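Local coordinates for apical membrane antigen 1-like protein, soluble form (Toxoplasma gondii, PDB 3ZLE) that may help the parasite invade host cells, this chain being the conserved ectoplasmic region of the membrane antigen, at residues S30-R44 against W286-G298. Numbering follows the deposited sequence.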
loop_
_atom_site.group_PDB
_atom_site.type_symbol
_atom_site.label_atom_id
_atom_site.label_comp_id
_atom_site.label_asym_id
_atom_site.label_seq_id
_atom_site.Cartn_x
_atom_site.Cartn_y
_atom_site.Cartn_z
ATOM N N SER A 30 -4.675 2.122 -8.706
ATOM C CA SER A 30 -5.893 2.037 -7.920
ATOM C C SER A 30 -5.660 2.664 -6.565
ATOM O O SER A 30 -4.600 3.207 -6.323
ATOM C CB SER A 30 -6.357 0.610 -7.814
ATOM O OG SER A 30 -7.689 0.566 -7.344
ATOM N N GLY A 31 -6.706 2.747 -5.743
ATOM C CA GLY A 31 -6.554 3.330 -4.418
ATOM C C GLY A 31 -5.606 2.486 -3.567
ATOM O O GLY A 31 -5.383 1.285 -3.852
ATOM N N ILE A 32 -5.078 3.104 -2.507
ATOM C CA ILE A 32 -4.080 2.461 -1.634
ATOM C C ILE A 32 -4.668 2.323 -0.237
ATOM O O ILE A 32 -4.875 1.196 0.247
ATOM C CB ILE A 32 -2.778 3.284 -1.592
ATOM C CG1 ILE A 32 -2.214 3.446 -3.022
ATOM C CG2 ILE A 32 -1.764 2.640 -0.662
ATOM C CD1 ILE A 32 -1.221 4.572 -3.167
ATOM N N PHE A 33 -5.127 3.443 0.335
ATOM C CA PHE A 33 -5.761 3.402 1.685
ATOM C C PHE A 33 -6.985 2.498 1.638
ATOM O O PHE A 33 -7.012 1.429 2.276
ATOM C CB PHE A 33 -6.109 4.811 2.191
ATOM C CG PHE A 33 -6.723 4.845 3.588
ATOM C CD1 PHE A 33 -5.911 4.733 4.741
ATOM C CD2 PHE A 33 -8.059 5.143 3.758
ATOM C CE1 PHE A 33 -6.456 4.783 6.018
ATOM C CE2 PHE A 33 -8.624 5.198 5.046
ATOM C CZ PHE A 33 -7.812 5.017 6.184
ATOM N N VAL A 34 -7.958 2.866 0.802
ATOM C CA VAL A 34 -9.023 1.947 0.394
ATOM C C VAL A 34 -8.972 1.714 -1.129
ATOM O O VAL A 34 -8.971 2.674 -1.937
ATOM C CB VAL A 34 -10.405 2.507 0.740
ATOM C CG1 VAL A 34 -11.489 1.715 -0.005
ATOM C CG2 VAL A 34 -10.634 2.471 2.247
ATOM N N ASP A 35 -8.849 0.450 -1.498
ATOM C CA ASP A 35 -8.711 0.036 -2.890
ATOM C C ASP A 35 -10.014 -0.518 -3.416
ATOM O O ASP A 35 -10.404 -1.637 -3.103
ATOM C CB ASP A 35 -7.624 -1.006 -3.024
ATOM C CG ASP A 35 -7.427 -1.455 -4.433
ATOM O OD1 ASP A 35 -8.368 -1.246 -5.259
ATOM O OD2 ASP A 35 -6.315 -1.998 -4.742
ATOM N N LEU A 36 -10.699 0.248 -4.247
ATOM C CA LEU A 36 -11.939 -0.283 -4.794
ATOM C C LEU A 36 -12.008 0.145 -6.219
ATOM O O LEU A 36 -13.005 0.692 -6.662
ATOM C CB LEU A 36 -13.182 0.178 -3.968
ATOM C CG LEU A 36 -13.365 -0.393 -2.560
ATOM C CD1 LEU A 36 -14.472 0.359 -1.780
ATOM C CD2 LEU A 36 -13.654 -1.897 -2.556
ATOM N N GLY A 37 -10.931 -0.123 -6.949
ATOM C CA GLY A 37 -10.727 0.478 -8.244
ATOM C C GLY A 37 -11.437 -0.264 -9.363
ATOM O O GLY A 37 -11.359 0.141 -10.517
ATOM N N ARG A 38 -12.127 -1.344 -9.027
ATOM C CA ARG A 38 -12.847 -2.139 -10.022
ATOM C C ARG A 38 -14.293 -2.401 -9.629
ATOM O O ARG A 38 -14.625 -2.421 -8.453
ATOM C CB ARG A 38 -12.163 -3.464 -10.203
ATOM C CG ARG A 38 -10.972 -3.396 -11.124
ATOM C CD ARG A 38 -10.267 -4.707 -11.025
ATOM N NE ARG A 38 -9.356 -4.909 -12.133
ATOM C CZ ARG A 38 -9.590 -5.752 -13.121
ATOM N NH1 ARG A 38 -10.741 -6.413 -13.168
ATOM N NH2 ARG A 38 -8.676 -5.934 -14.052
ATOM N N ASP A 39 -15.114 -2.738 -10.615
ATOM C CA ASP A 39 -16.457 -3.228 -10.358
ATOM C C ASP A 39 -16.801 -4.419 -11.228
ATOM O O ASP A 39 -16.287 -4.568 -12.337
ATOM C CB ASP A 39 -17.478 -2.124 -10.550
ATOM C CG ASP A 39 -17.097 -1.181 -11.639
ATOM O OD1 ASP A 39 -17.385 -1.496 -12.808
ATOM O OD2 ASP A 39 -16.539 -0.105 -11.326
ATOM N N THR A 40 -17.581 -5.325 -10.671
ATOM C CA THR A 40 -18.026 -6.493 -11.389
ATOM C C THR A 40 -19.343 -6.888 -10.794
ATOM O O THR A 40 -19.531 -6.776 -9.559
ATOM C CB THR A 40 -17.061 -7.659 -11.178
ATOM O OG1 THR A 40 -15.732 -7.210 -11.453
ATOM C CG2 THR A 40 -17.423 -8.852 -12.074
ATOM N N GLU A 41 -20.274 -7.287 -11.664
ATOM C CA GLU A 41 -21.583 -7.776 -11.242
ATOM C C GLU A 41 -22.277 -6.817 -10.285
ATOM O O GLU A 41 -23.008 -7.241 -9.395
ATOM C CB GLU A 41 -21.473 -9.153 -10.609
ATOM C CG GLU A 41 -20.826 -10.211 -11.510
ATOM C CD GLU A 41 -20.719 -11.561 -10.823
ATOM O OE1 GLU A 41 -20.941 -11.625 -9.591
ATOM O OE2 GLU A 41 -20.396 -12.559 -11.497
ATOM N N GLY A 42 -21.971 -5.531 -10.409
ATOM C CA GLY A 42 -22.573 -4.515 -9.526
ATOM C C GLY A 42 -21.813 -4.222 -8.226
ATOM O O GLY A 42 -22.197 -3.321 -7.486
ATOM N N TYR A 43 -20.682 -4.890 -7.981
ATOM C CA TYR A 43 -19.925 -4.595 -6.746
ATOM C C TYR A 43 -18.551 -3.981 -6.967
ATOM O O TYR A 43 -17.832 -4.371 -7.897
ATOM C CB TYR A 43 -19.791 -5.827 -5.888
ATOM C CG TYR A 43 -21.089 -6.438 -5.518
ATOM C CD1 TYR A 43 -21.764 -6.050 -4.349
ATOM C CD2 TYR A 43 -21.626 -7.457 -6.288
ATOM C CE1 TYR A 43 -22.945 -6.673 -3.967
ATOM C CE2 TYR A 43 -22.828 -8.061 -5.946
ATOM C CZ TYR A 43 -23.493 -7.662 -4.797
ATOM O OH TYR A 43 -24.667 -8.301 -4.458
ATOM N N ARG A 44 -18.148 -3.105 -6.042
ATOM C CA ARG A 44 -16.764 -2.590 -6.023
ATOM C C ARG A 44 -15.754 -3.703 -5.690
ATOM O O ARG A 44 -16.009 -4.569 -4.845
ATOM C CB ARG A 44 -16.650 -1.431 -5.035
ATOM C CG ARG A 44 -17.883 -0.570 -5.048
ATOM C CD ARG A 44 -17.587 0.879 -4.698
ATOM N NE ARG A 44 -16.391 1.360 -5.362
ATOM C CZ ARG A 44 -15.680 2.402 -4.935
ATOM N NH1 ARG A 44 -16.070 3.083 -3.862
ATOM N NH2 ARG A 44 -14.656 2.827 -5.643
ATOM N N TRP A 286 -19.428 -7.054 0.291
ATOM C CA TRP A 286 -18.835 -6.296 -0.813
ATOM C C TRP A 286 -19.562 -4.964 -1.010
ATOM O O TRP A 286 -20.775 -4.930 -1.085
ATOM C CB TRP A 286 -18.834 -7.114 -2.137
ATOM C CG TRP A 286 -18.425 -8.620 -2.047
ATOM C CD1 TRP A 286 -17.658 -9.205 -1.094
ATOM C CD2 TRP A 286 -18.723 -9.657 -3.013
ATOM N NE1 TRP A 286 -17.499 -10.562 -1.359
ATOM C CE2 TRP A 286 -18.200 -10.872 -2.495
ATOM C CE3 TRP A 286 -19.513 -9.704 -4.170
ATOM C CZ2 TRP A 286 -18.373 -12.097 -3.134
ATOM C CZ3 TRP A 286 -19.671 -10.932 -4.831
ATOM C CH2 TRP A 286 -19.085 -12.116 -4.310
ATOM N N PRO A 287 -18.805 -3.867 -1.177
ATOM C CA PRO A 287 -19.392 -2.553 -1.365
ATOM C C PRO A 287 -20.142 -2.489 -2.681
ATOM O O PRO A 287 -19.589 -2.857 -3.721
ATOM C CB PRO A 287 -18.165 -1.628 -1.410
ATOM C CG PRO A 287 -17.138 -2.354 -0.605
ATOM C CD PRO A 287 -17.355 -3.795 -0.924
ATOM N N VAL A 288 -21.382 -1.999 -2.659
ATOM C CA VAL A 288 -22.108 -1.912 -3.922
ATOM C C VAL A 288 -21.599 -0.772 -4.796
ATOM O O VAL A 288 -21.178 0.279 -4.293
ATOM C CB VAL A 288 -23.681 -2.013 -3.800
ATOM C CG1 VAL A 288 -24.155 -2.154 -2.361
ATOM C CG2 VAL A 288 -24.400 -0.905 -4.563
ATOM N N HIS A 289 -21.453 -1.061 -6.080
ATOM C CA HIS A 289 -20.893 -0.104 -7.016
ATOM C C HIS A 289 -21.978 0.862 -7.502
ATOM O O HIS A 289 -22.997 0.441 -8.055
ATOM C CB HIS A 289 -20.253 -0.808 -8.212
ATOM C CG HIS A 289 -19.801 0.135 -9.286
ATOM N ND1 HIS A 289 -18.931 1.176 -9.042
ATOM C CD2 HIS A 289 -20.184 0.263 -10.579
ATOM C CE1 HIS A 289 -18.759 1.874 -10.151
ATOM N NE2 HIS A 289 -19.515 1.346 -11.095
ATOM N N GLU A 290 -21.759 2.151 -7.261
ATOM C CA GLU A 290 -22.685 3.190 -7.708
ATOM C C GLU A 290 -22.037 4.048 -8.779
ATOM O O GLU A 290 -20.827 4.239 -8.781
ATOM C CB GLU A 290 -23.117 4.062 -6.531
ATOM C CG GLU A 290 -24.211 3.433 -5.673
ATOM C CD GLU A 290 -24.036 3.743 -4.193
ATOM O OE1 GLU A 290 -23.369 4.752 -3.861
ATOM O OE2 GLU A 290 -24.575 2.977 -3.361
ATOM N N GLN A 291 -22.852 4.578 -9.683
ATOM C CA GLN A 291 -22.344 5.409 -10.774
ATOM C C GLN A 291 -21.359 6.463 -10.271
ATOM O O GLN A 291 -20.370 6.761 -10.938
ATOM C CB GLN A 291 -23.502 6.064 -11.543
ATOM C CG GLN A 291 -24.193 5.140 -12.547
ATOM C CD GLN A 291 -24.759 3.875 -11.906
ATOM O OE1 GLN A 291 -25.392 3.927 -10.848
ATOM N NE2 GLN A 291 -24.527 2.732 -12.547
ATOM N N SER A 292 -21.572 6.949 -9.051
ATOM C CA SER A 292 -20.676 7.966 -8.477
ATOM C C SER A 292 -19.471 7.438 -7.641
ATOM O O SER A 292 -18.780 8.223 -6.973
ATOM C CB SER A 292 -21.479 8.992 -7.673
ATOM O OG SER A 292 -21.732 8.542 -6.350
ATOM N N SER A 293 -19.248 6.123 -7.646
ATOM C CA SER A 293 -18.139 5.534 -6.869
ATOM C C SER A 293 -16.806 6.068 -7.356
ATOM O O SER A 293 -16.460 5.905 -8.520
ATOM C CB SER A 293 -18.153 4.007 -6.968
ATOM O OG SER A 293 -19.285 3.467 -6.302
ATOM N N PRO A 294 -16.038 6.687 -6.459
ATOM C CA PRO A 294 -14.772 7.300 -6.852
ATOM C C PRO A 294 -13.715 6.270 -7.219
ATOM O O PRO A 294 -13.592 5.221 -6.577
ATOM C CB PRO A 294 -14.329 8.081 -5.591
ATOM C CG PRO A 294 -15.413 7.908 -4.575
ATOM C CD PRO A 294 -16.267 6.744 -5.012
ATOM N N LYS A 295 -12.893 6.618 -8.183
ATOM C CA LYS A 295 -11.691 5.864 -8.446
ATOM C C LYS A 295 -10.507 6.803 -8.541
ATOM O O LYS A 295 -10.392 7.571 -9.473
ATOM C CB LYS A 295 -11.857 5.045 -9.711
ATOM C CG LYS A 295 -12.957 3.994 -9.610
ATOM C CD LYS A 295 -13.192 3.350 -10.966
ATOM C CE LYS A 295 -13.838 1.989 -10.832
ATOM N NZ LYS A 295 -15.195 1.978 -11.420
ATOM N N SER A 296 -9.681 6.807 -7.495
ATOM C CA SER A 296 -8.441 7.579 -7.487
ATOM C C SER A 296 -7.552 7.206 -8.683
ATOM O O SER A 296 -6.806 8.023 -9.173
ATOM C CB SER A 296 -7.690 7.305 -6.190
ATOM O OG SER A 296 -7.319 5.926 -6.128
ATOM N N GLY A 297 -7.645 5.993 -9.172
ATOM C CA GLY A 297 -6.609 5.505 -10.170
ATOM C C GLY A 297 -5.201 5.494 -9.603
ATOM O O GLY A 297 -4.230 5.403 -10.353
ATOM N N GLY A 298 -5.087 5.618 -8.258
ATOM C CA GLY A 298 -3.784 5.752 -7.617
ATOM C C GLY A 298 -3.116 7.115 -7.686
ATOM O O GLY A 298 -1.988 7.284 -7.216
#
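Tyr-43 and Val-288 form a single backbone bridge beside the type I' turn 40-43. Two backbone bonds flank it: His-289 N donates to Gly-42 O at 2.8 Å and Arg-44 N to Pro-287 O at 2.7 Å. They tie the antiparallel hairpin of strands 38-40 and 43-45 to the long loop between helix 253-262 and strand 303-308, both within the AMA1 family region.

The aromatic contact is T-shaped. Trp-286 turns its CE3 edge onto one face of the Tyr-43 ring; Trp-286 CE3 lies 3.7 Å from Tyr-43 CD2, with planes at 88°.

Arg-44 carries the centre. Its chain bends at chi3 (43°) and slips the guanidinium between Leu-36 CB on one face and Ser-293 CB on the other. NH2 makes weak bonds to Pro-294 O across the contact and Leu-36 O in its own segment. NH1 bonds to Asp-269 O.

Asp-39 lays its carboxylate over the His-289 ring, the planes 15° apart; Asp-39 CB makes a CH-pi contact 3.7 Å from the ring centroid. Asp-39 OD2 also forms a salt bridge to Lys-295 NZ.

Backbone bonds thus fix the hairpin end. Farther along, carbonyl oxygens hold the Arg-44 cation, while the Asp-39 carboxylate is shared between the His-289 ring face and the Lys-295 ammonium.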